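Local coordinates for HpuA (Kingella denitrificans ATCC 33394, PDB 5EC6), which probably serves as an outer-membrane lipoprotein receptor that binds haemoglobin as a step in iron or haem uptake, at residues T33-D36 against R37-R40. Residues are numbered along the deposited sequence; the frame is centred on the assembly and turned at random.
Sequences TSTD and REQR
Ser-34 and Arg-37 meet through the backbone first: Arg-37 N donates to Ser-34 O at 3.2 Å. One residue further on, Glu-38 N donates to Thr-35 O across 3.3 Å, a fairly straight bond (165° at the hydrogen). Two successive i to i+3 bonds, with 3-10 geometry through Thr-35, Asp-36 and Arg-37, make this a single short 3-10 turn.

Side chains pack against its outside. Ser-34 OG lies 3.6 Å from Arg-37 CG, near the start of that side chain, and its polar partner is Asp-32, just before the turn. The carboxylate of Asp-36 also comes up beside this methylene, with OD2 3.8 Å from Arg-37 CG. The Asp-36 and Arg-37 charges do not pair, since OD2 stays 5.5 Å from Arg-37 NE; the arginine chain bends at chi2 and chi3 and carries its guanidinium away from the turn. The Glu-38 side chain runs alongside Thr-35: with CG anti to its own carbonyl carbon (chi1 -70°), CG rests 3.5 Å from Thr-35 O, and the extended chain beyond it brings the carboxylate OE2 near Thr-35 CA.

A water then bridges the turn to what follows, donating to both Asp-36 O and Glu-38 O, while Lys-267 also bonds Asp-36 O. Gln-39 folds back to give NE2 to Arg-37 O at 3.0 Å, nearly linear, and NE2 also bonds Thr-155.

The turn lies on the surface, in the link from strand 29-31 of the small four-stranded sheet to strand 40-43, which pairs with strand 148-154. Arg-37 and Gln-39 lean onto strands 48-57 and 65-74 of the small sheet, whereas Arg-40 already bonds Gly-154 through its backbone.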
loop_
_atom_site.group_PDB
_atom_site.type_symbol
_atom_site.label_atom_id
_atom_site.label_comp_id
_atom_site.label_asym_id
_atom_site.label_seq_id
_atom_site.Cartn_x
_atom_site.Cartn_y
_atom_site.Cartn_z
ATOM N N THR A 33 7.597 -20.145 4.663
ATOM C CA THR A 33 8.984 -19.677 4.790
ATOM C C THR A 33 9.729 -19.616 3.448
ATOM O O THR A 33 10.930 -19.343 3.413
ATOM C CB THR A 33 9.764 -20.599 5.744
ATOM O OG1 THR A 33 9.604 -21.932 5.290
ATOM C CG2 THR A 33 9.229 -20.496 7.132
ATOM N N SER A 34 9.030 -19.864 2.356
ATOM C CA SER A 34 9.659 -19.865 1.040
ATOM C C SER A 34 10.186 -18.466 0.664
ATOM O O SER A 34 9.576 -17.417 1.002
ATOM C CB SER A 34 8.691 -20.397 -0.005
ATOM O OG SER A 34 7.751 -19.403 -0.401
ATOM N N THR A 35 11.311 -18.429 -0.053
ATOM C CA THR A 35 11.908 -17.145 -0.439
ATOM C C THR A 35 10.969 -16.381 -1.362
ATOM O O THR A 35 10.875 -15.147 -1.316
ATOM C CB THR A 35 13.299 -17.320 -1.122
ATOM O OG1 THR A 35 13.117 -17.956 -2.380
ATOM C CG2 THR A 35 14.227 -18.155 -0.274
ATOM N N ASP A 36 10.253 -17.126 -2.199
ATOM C CA ASP A 36 9.350 -16.571 -3.164
ATOM C C ASP A 36 8.235 -15.713 -2.527
ATOM O O ASP A 36 7.644 -14.851 -3.204
ATOM C CB ASP A 36 8.717 -17.757 -3.920
ATOM C CG ASP A 36 7.645 -17.334 -4.887
ATOM O OD1 ASP A 36 8.001 -16.714 -5.912
ATOM O OD2 ASP A 36 6.444 -17.618 -4.631
ATOM N N ARG A 37 7.888 -16.008 -1.280
ATOM C CA ARG A 37 6.726 -15.364 -0.655
ATOM C C ARG A 37 7.137 -14.378 0.415
ATOM O O ARG A 37 6.262 -13.824 1.064
ATOM C CB ARG A 37 5.746 -16.387 -0.053
ATOM C CG ARG A 37 4.981 -17.184 -1.123
ATOM C CD ARG A 37 3.804 -16.452 -1.704
ATOM N NE ARG A 37 2.722 -16.320 -0.746
ATOM C CZ ARG A 37 1.727 -15.437 -0.863
ATOM N NH1 ARG A 37 1.678 -14.538 -1.858
ATOM N NH2 ARG A 37 0.820 -15.415 0.059
ATOM N N GLU A 38 8.443 -14.134 0.592
ATOM C CA GLU A 38 8.915 -13.207 1.609
ATOM C C GLU A 38 8.325 -11.807 1.429
ATOM O O GLU A 38 8.216 -11.293 0.315
ATOM C CB GLU A 38 10.435 -13.096 1.592
ATOM C CG GLU A 38 11.145 -14.359 2.078
ATOM C CD GLU A 38 12.660 -14.271 1.981
ATOM O OE1 GLU A 38 13.169 -13.304 1.339
ATOM O OE2 GLU A 38 13.313 -15.174 2.553
ATOM N N GLN A 39 7.885 -11.247 2.541
ATOM C CA GLN A 39 7.207 -9.942 2.526
ATOM C C GLN A 39 8.133 -8.934 3.233
ATOM O O GLN A 39 8.945 -9.306 4.059
ATOM C CB GLN A 39 5.866 -10.015 3.256
ATOM C CG GLN A 39 4.891 -11.025 2.666
ATOM C CD GLN A 39 4.429 -10.609 1.300
ATOM O OE1 GLN A 39 3.804 -9.582 1.142
ATOM N NE2 GLN A 39 4.810 -11.365 0.304
ATOM N N ARG A 40 7.897 -7.666 2.956
ATOM C CA ARG A 40 8.547 -6.575 3.687
ATOM C C ARG A 40 7.465 -5.587 4.125
ATOM O O ARG A 40 6.576 -5.244 3.322
ATOM C CB ARG A 40 9.502 -5.837 2.736
ATOM C CG ARG A 40 10.145 -4.587 3.332
ATOM C CD ARG A 40 10.772 -3.744 2.236
ATOM N NE ARG A 40 11.963 -4.328 1.656
ATOM C CZ ARG A 40 12.507 -3.882 0.516
ATOM N NH1 ARG A 40 11.931 -2.887 -0.206
ATOM N NH2 ARG A 40 13.612 -4.456 0.088
HETATM O O HOH W 1 8.865 -11.962 -2.258
#